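Local coordinates for Pts system, fructose-specific iiabc component (Borrelia burgdorferi, PDB 5DLE), which is the IIB domain of a fructose permease that probably phosphorylates its sugar to fructose 1-phosphate during uptake, passing the phosphoryl group through a phosphocysteine, at residues N36-K39 and S44-V47; E12-V17 and E106-P111; K32-E37 and N102-S107. All blocks are in the same frame, centred on the assembly; numbering follows the deposited sequence.

Contact 1 (N36-K39 and S44-V47); sequences NEAK and SIRV
Ala38 and Ile45 face each other across the gap between helix segment 36-39 and the opening of the strand that contains 44-47, their CA atoms 6.5 Å apart. One step further out along both elements, the CA atoms of Lys39 and Ser44 are also 6.5 Å apart. This illustrates how a helix can approach a sheet closely when a residue with a very short side chain lies at the interface. Both Ala38 and Ile45 direct their CB atoms toward the opposite segment, and the contact is made at the root of the isoleucine, with Ala38 CB 3.8 Å from Ile45 CB. The two branches of Ile45 straddle the alanine methyl: CG1, anti to the backbone N (chi1 176°), lies 4.2 Å from Ala38 CB and CG2 4.1 Å from it, and CG2 also meets Lys39. The Lys39 side chain crosses that of Ile45 at about a right angle. It is bent at chi3, and CE approaches Ile45 CG2 at 4.1 Å. The exposed lysine thus lies along the outer margin of a contact that is apolar throughout and only partly buried. Together the segments form the returning half of a beta-alpha-beta unit, in which strand 13-19, helix 25-40 and strand 44-50 follow one another. Backbone hydrogen bonds join Ser44 and Arg46 to the neighbouring parallel strand 13-19, while on the opposite face of the sheet from helix 25-40 Arg46 makes a salt bridge with Glu63 and a hydrogen bond to the carbonyl of Asn57.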
# COMPACT_ATOMS: atom_id res chain seq x y z
N ASN A 36 -13.77 8.13 8.06
CA ASN A 36 -14.87 7.26 8.48
C ASN A 36 -15.12 7.37 9.97
O ASN A 36 -16.28 7.36 10.39
CB ASN A 36 -14.58 5.80 8.11
CG ASN A 36 -14.76 5.52 6.62
OD1 ASN A 36 -15.46 6.28 5.93
ND2 ASN A 36 -14.25 4.39 6.15
N GLU A 37 -14.07 7.42 10.78
CA GLU A 37 -14.25 7.46 12.23
C GLU A 37 -14.77 8.82 12.69
O GLU A 37 -15.61 8.90 13.60
CB GLU A 37 -12.95 7.09 12.94
CG GLU A 37 -13.06 7.05 14.46
CD GLU A 37 -13.99 5.93 14.98
OE1 GLU A 37 -14.10 4.85 14.35
OE2 GLU A 37 -14.59 6.15 16.06
N ALA A 38 -14.30 9.90 12.07
CA ALA A 38 -14.83 11.23 12.39
C ALA A 38 -16.32 11.27 12.14
O ALA A 38 -17.09 11.79 12.97
CB ALA A 38 -14.14 12.30 11.53
N LYS A 39 -16.75 10.75 11.00
CA LYS A 39 -18.18 10.79 10.67
C LYS A 39 -18.97 9.89 11.61
O LYS A 39 -20.06 10.28 12.08
CB LYS A 39 -18.36 10.43 9.19
CG LYS A 39 -17.91 11.61 8.30
CD LYS A 39 -18.05 11.35 6.81
CE LYS A 39 -16.72 10.90 6.20
NZ LYS A 39 -16.92 10.32 4.82
N SER A 44 -17.67 16.81 11.28
CA SER A 44 -17.29 17.22 9.94
C SER A 44 -15.78 17.04 9.80
O SER A 44 -15.05 17.24 10.77
CB SER A 44 -17.66 18.70 9.74
OG SER A 44 -17.67 19.02 8.37
N ILE A 45 -15.30 16.65 8.61
CA ILE A 45 -13.87 16.37 8.47
C ILE A 45 -13.39 16.81 7.09
O ILE A 45 -14.06 16.57 6.08
CB ILE A 45 -13.62 14.85 8.73
CG1 ILE A 45 -12.15 14.43 8.52
CG2 ILE A 45 -14.48 13.97 7.82
CD1 ILE A 45 -11.28 14.83 9.67
N ARG A 46 -12.22 17.47 7.04
CA ARG A 46 -11.50 17.72 5.79
C ARG A 46 -10.08 17.20 5.96
O ARG A 46 -9.46 17.49 6.99
CB ARG A 46 -11.46 19.22 5.45
CG ARG A 46 -12.64 19.67 4.58
CD ARG A 46 -12.37 19.40 3.08
NE ARG A 46 -11.25 20.24 2.67
CZ ARG A 46 -10.05 19.83 2.28
NH1 ARG A 46 -9.74 18.54 2.09
NH2 ARG A 46 -9.15 20.77 2.02
N VAL A 47 -9.58 16.44 4.97
CA VAL A 47 -8.23 15.87 5.03
C VAL A 47 -7.41 16.31 3.82
O VAL A 47 -7.84 16.12 2.66
CB VAL A 47 -8.26 14.33 5.12
CG1 VAL A 47 -6.83 13.78 5.33
CG2 VAL A 47 -9.09 13.89 6.26

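Contact 2 (E12-V17 and E106-P111). With IMD (imidazole), chain E.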
# COMPACT_ATOMS: atom_id res chain seq x y z
N GLU A 12 -19.15 19.94 15.11
CA GLU A 12 -17.80 20.47 15.16
C GLU A 12 -16.98 19.95 13.98
O GLU A 12 -17.27 18.91 13.39
CB GLU A 12 -17.10 20.06 16.44
CG GLU A 12 -17.78 20.51 17.68
CD GLU A 12 -16.86 20.28 18.82
OE1 GLU A 12 -15.74 20.83 18.74
OE2 GLU A 12 -17.22 19.52 19.74
N LYS A 13 -15.94 20.70 13.65
CA LYS A 13 -15.12 20.43 12.47
C LYS A 13 -13.74 19.94 12.88
O LYS A 13 -13.08 20.51 13.76
CB LYS A 13 -14.99 21.69 11.61
CG LYS A 13 -16.36 22.13 10.99
CD LYS A 13 -16.21 23.41 10.21
CE LYS A 13 -17.54 23.86 9.65
NZ LYS A 13 -17.35 24.91 8.63
N ILE A 14 -13.28 18.89 12.21
CA ILE A 14 -11.90 18.42 12.35
C ILE A 14 -11.20 18.70 11.03
O ILE A 14 -11.82 18.55 9.97
CB ILE A 14 -11.87 16.91 12.68
CG1 ILE A 14 -12.57 16.63 14.01
CG2 ILE A 14 -10.40 16.37 12.67
CD1 ILE A 14 -12.65 15.16 14.38
N VAL A 15 -9.94 19.13 11.08
CA VAL A 15 -9.11 19.06 9.87
C VAL A 15 -7.94 18.14 10.15
O VAL A 15 -7.48 17.99 11.29
CB VAL A 15 -8.63 20.44 9.37
CG1 VAL A 15 -9.85 21.29 8.96
CG2 VAL A 15 -7.77 21.16 10.42
N ALA A 16 -7.45 17.50 9.09
CA ALA A 16 -6.33 16.59 9.26
C ALA A 16 -5.38 16.72 8.09
O ALA A 16 -5.79 17.12 6.98
CB ALA A 16 -6.79 15.12 9.37
N VAL A 17 -4.11 16.34 8.32
CA VAL A 17 -3.16 16.12 7.22
C VAL A 17 -2.64 14.71 7.39
O VAL A 17 -2.24 14.33 8.50
CB VAL A 17 -1.97 17.10 7.25
CG1 VAL A 17 -1.03 16.84 6.08
CG2 VAL A 17 -2.43 18.56 7.25
N GLU A 106 -9.04 11.48 21.57
CA GLU A 106 -7.94 12.12 22.28
C GLU A 106 -7.59 13.48 21.68
O GLU A 106 -7.03 14.32 22.40
CB GLU A 106 -6.69 11.21 22.27
CG GLU A 106 -6.80 9.97 23.17
CD GLU A 106 -5.83 8.82 22.78
OE1 GLU A 106 -4.91 9.02 21.94
OE2 GLU A 106 -6.01 7.69 23.32
N SER A 107 -7.89 13.71 20.40
CA SER A 107 -7.44 14.95 19.78
C SER A 107 -8.07 16.17 20.43
O SER A 107 -7.46 17.23 20.44
CB SER A 107 -7.73 14.95 18.27
OG SER A 107 -9.13 15.02 18.04
N PHE A 108 -9.26 16.02 20.99
CA PHE A 108 -9.92 17.18 21.58
C PHE A 108 -9.28 17.61 22.89
O PHE A 108 -9.61 18.70 23.40
CB PHE A 108 -11.39 16.84 21.78
CG PHE A 108 -12.13 16.78 20.51
CD1 PHE A 108 -12.20 15.58 19.78
CD2 PHE A 108 -12.67 17.94 19.97
CE1 PHE A 108 -12.86 15.54 18.57
CE2 PHE A 108 -13.33 17.93 18.74
CZ PHE A 108 -13.41 16.72 18.02
N ASN A 109 -8.39 16.80 23.45
CA ASN A 109 -7.61 17.17 24.62
C ASN A 109 -6.17 17.50 24.28
O ASN A 109 -5.36 17.66 25.19
CB ASN A 109 -7.65 16.06 25.67
CG ASN A 109 -9.05 15.75 26.12
OD1 ASN A 109 -9.47 14.60 26.10
ND2 ASN A 109 -9.78 16.77 26.51
N ALA A 110 -5.83 17.54 22.98
CA ALA A 110 -4.46 17.75 22.56
C ALA A 110 -4.00 19.17 22.91
O ALA A 110 -4.81 20.10 23.01
CB ALA A 110 -4.35 17.52 21.05
N PRO A 111 -2.70 19.37 23.11
CA PRO A 111 -2.22 20.70 23.50
C PRO A 111 -2.36 21.71 22.37
O PRO A 111 -2.28 21.38 21.18
CB PRO A 111 -0.75 20.47 23.85
CG PRO A 111 -0.71 19.04 24.29
CD PRO A 111 -1.66 18.34 23.34
N1 IMD E . -15.15 16.73 22.57
C2 IMD E . -15.71 17.35 21.50
N3 IMD E . -15.57 18.68 21.67
C4 IMD E . -14.92 18.91 22.83
C5 IMD E . -14.66 17.67 23.41
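The Phe108 ring reaches across to Ile14 and Glu12, and the two encounters differ sharply in character. The close-packed part is hydrophobic: Ile14, buried on strand 13-19, meets the far end of the ring, with CD1 4.0 Å from Phe108 CZ, and the two side chains cross at about a right angle. Tyr43, whose ring stacks with Phe108, and Val69 add to this packing. Toward the outside the contact becomes polar and looser. Glu12 OE1 lies 3.8 Å from Phe108 CE2 with the carboxylate plane turned 68° from the ring, and this oxygen is hydrogen-bonded to Ser68. The other oxygen, OE2, accepts a short but bent bond from imidazole N3, 2.7 Å long with an angle of 136° at the hydrogen. That imidazole, probably from the crystallisation liquor, lies over one face of Phe108, its C2 3.4 Å above the plane and displaced from the ring centre toward the CD2-CE2 side. A type I turn from Ser107 to Ala110, closed by Ala110 N to Ser107 O at 3.0 Å, carries the phenylalanine. The arrangement belongs to the alpha/beta fold of IIB domains, with the C-terminal helix and its exit packed against the start of a central parallel strand.

Contact 3 (K32-E37 and N102-S107)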
# COMPACT_ATOMS: atom_id res chain seq x y z
N LYS A 32 -8.67 7.88 4.93
CA LYS A 32 -10.00 7.32 4.84
C LYS A 32 -10.45 6.78 6.19
O LYS A 32 -11.62 6.92 6.55
CB LYS A 32 -10.05 6.26 3.75
CG LYS A 32 -11.41 5.73 3.42
CD LYS A 32 -12.42 6.83 2.97
CE LYS A 32 -13.72 6.13 2.74
NZ LYS A 32 -14.84 7.09 2.57
N LYS A 33 -9.54 6.21 6.98
CA LYS A 33 -9.96 5.75 8.30
C LYS A 33 -10.30 6.93 9.19
O LYS A 33 -11.27 6.86 9.97
CB LYS A 33 -8.90 4.88 8.95
CG LYS A 33 -8.75 3.59 8.19
CD LYS A 33 -7.96 2.58 8.95
CE LYS A 33 -8.83 1.79 9.93
NZ LYS A 33 -8.00 0.62 10.37
N ILE A 34 -9.53 8.02 9.10
CA ILE A 34 -9.87 9.21 9.90
C ILE A 34 -11.22 9.77 9.47
O ILE A 34 -12.05 10.14 10.32
CB ILE A 34 -8.75 10.26 9.78
CG1 ILE A 34 -7.53 9.80 10.57
CG2 ILE A 34 -9.24 11.65 10.30
CD1 ILE A 34 -6.30 10.64 10.29
N GLU A 35 -11.46 9.86 8.15
CA GLU A 35 -12.77 10.34 7.65
C GLU A 35 -13.91 9.46 8.15
O GLU A 35 -14.92 9.98 8.62
CB GLU A 35 -12.75 10.39 6.13
CG GLU A 35 -11.87 11.50 5.57
CD GLU A 35 -11.53 11.36 4.09
OE1 GLU A 35 -12.00 10.39 3.42
OE2 GLU A 35 -10.77 12.22 3.59
N ASN A 36 -13.77 8.13 8.06
CA ASN A 36 -14.87 7.26 8.48
C ASN A 36 -15.12 7.37 9.97
O ASN A 36 -16.28 7.36 10.39
CB ASN A 36 -14.58 5.80 8.11
CG ASN A 36 -14.76 5.52 6.62
OD1 ASN A 36 -15.46 6.28 5.93
ND2 ASN A 36 -14.25 4.39 6.15
N GLU A 37 -14.07 7.42 10.78
CA GLU A 37 -14.25 7.46 12.23
C GLU A 37 -14.77 8.82 12.69
O GLU A 37 -15.61 8.90 13.60
CB GLU A 37 -12.95 7.09 12.94
CG GLU A 37 -13.06 7.05 14.46
CD GLU A 37 -13.99 5.93 14.98
OE1 GLU A 37 -14.10 4.85 14.35
OE2 GLU A 37 -14.59 6.15 16.06
N ASN A 102 -9.56 5.97 19.12
CA ASN A 102 -8.97 6.63 20.26
C ASN A 102 -8.31 7.94 19.85
O ASN A 102 -8.42 8.94 20.57
CB ASN A 102 -8.00 5.67 20.95
CG ASN A 102 -8.73 4.56 21.72
OD1 ASN A 102 -9.92 4.68 22.05
ND2 ASN A 102 -8.02 3.46 22.00
N ILE A 103 -7.66 7.98 18.68
CA ILE A 103 -6.98 9.20 18.28
C ILE A 103 -7.97 10.34 18.06
O ILE A 103 -7.71 11.48 18.44
CB ILE A 103 -6.11 8.94 17.04
CG1 ILE A 103 -4.79 8.36 17.51
CG2 ILE A 103 -5.92 10.21 16.20
CD1 ILE A 103 -4.03 7.74 16.39
N ILE A 104 -9.11 10.06 17.43
CA ILE A 104 -10.14 11.09 17.23
C ILE A 104 -10.57 11.64 18.57
O ILE A 104 -10.67 12.86 18.78
CB ILE A 104 -11.36 10.52 16.47
CG1 ILE A 104 -11.01 10.09 15.03
CG2 ILE A 104 -12.53 11.52 16.49
CD1 ILE A 104 -10.41 11.18 14.21
N LYS A 105 -10.83 10.73 19.51
CA LYS A 105 -11.34 11.17 20.82
C LYS A 105 -10.29 11.98 21.57
O LYS A 105 -10.58 13.04 22.14
CB LYS A 105 -11.78 9.96 21.64
CG LYS A 105 -13.09 9.37 21.19
CD LYS A 105 -13.47 8.15 22.04
CE LYS A 105 -14.73 7.44 21.51
NZ LYS A 105 -15.97 8.26 21.68
N GLU A 106 -9.04 11.48 21.57
CA GLU A 106 -7.94 12.12 22.28
C GLU A 106 -7.59 13.48 21.68
O GLU A 106 -7.03 14.32 22.40
CB GLU A 106 -6.69 11.21 22.27
CG GLU A 106 -6.80 9.97 23.17
CD GLU A 106 -5.83 8.82 22.78
OE1 GLU A 106 -4.91 9.02 21.94
OE2 GLU A 106 -6.01 7.69 23.32
N SER A 107 -7.89 13.71 20.40
CA SER A 107 -7.44 14.95 19.78
C SER A 107 -8.07 16.17 20.43
O SER A 107 -7.46 17.23 20.44
CB SER A 107 -7.73 14.95 18.27
OG SER A 107 -9.13 15.02 18.04
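Glu37 and Ile104 are the residues of helix segments 32-37 and 102-107 whose CA atoms come nearest, 7.4 Å apart. Ile104 is the residue of 102-107 that meets two positions three residues apart on the other helix, Ile34 and Glu37. Its CG1 lies 3.7 Å from Glu37 CG, and its CD1 reaches on to Ile34 CG2 at 4.1 Å. Ile104 was modelled in two conformers, so these distances hold for one of them and the exact fit is doubtful. Glu37 takes part through its methylenes: CG is anti to the backbone N (chi1 -178°), and a bend at chi2 then turns the carboxylate away from the isoleucine. Its OE2 accepts a hydrogen bond from Gln41 NE2. Lys105 NZ stays 6.2 Å from Glu37 OE2, too far for a salt bridge, although the opposite charges may attract weakly. The carbonyl of Ile104 has its own partner within the helix. Ser107 OG donates to Ile104 O over 2.8 Å, approaching at 133° to the C=O bond and 28° from the carbonyl plane. This bond occupies a carbonyl near the end of the helix, where the backbone bonds of Ser107 N to Ile103 O and Ile104 O are weak. Beneath the pair lies the sheet: Ile104 also touches Ile71, and Ser107 touches Val69 and Ile71, all on strand 69-74. Helix 25-40 has another neighbour in the second subunit: Lys32 pairs with Glu35 of that other chain, and Glu35 with its Lys32, in two intersubunit salt bridges, so this helix joins the C-terminal helix 100-107 of its own chain to the subunit interface.

The three contacts lie on one face of the mixed sheet, where helices 25-40 and 100-107 pack on its parallel strands. Contacts 1 and 3, with centres 7 Å apart, share Asn36 and Glu37 on helix 25-40; Ile45 CD1 packs 3.8 Å from Ile34 CG2. Contact 1 meets contact 2 through neighbouring strands: Ser44 O and Ile14 N are 2.8 Å apart, a probable hydrogen bond, and Ile45 CD1 lies 3.5 Å from Ile14 CG2. Contacts 2 and 3 both use helix 100-107, their centres 9 Å apart. The imidazole sits near the beginning of strand 13-19, whereas in IIB domains of this family the phosphorylated cysteine belongs to the loop following that strand.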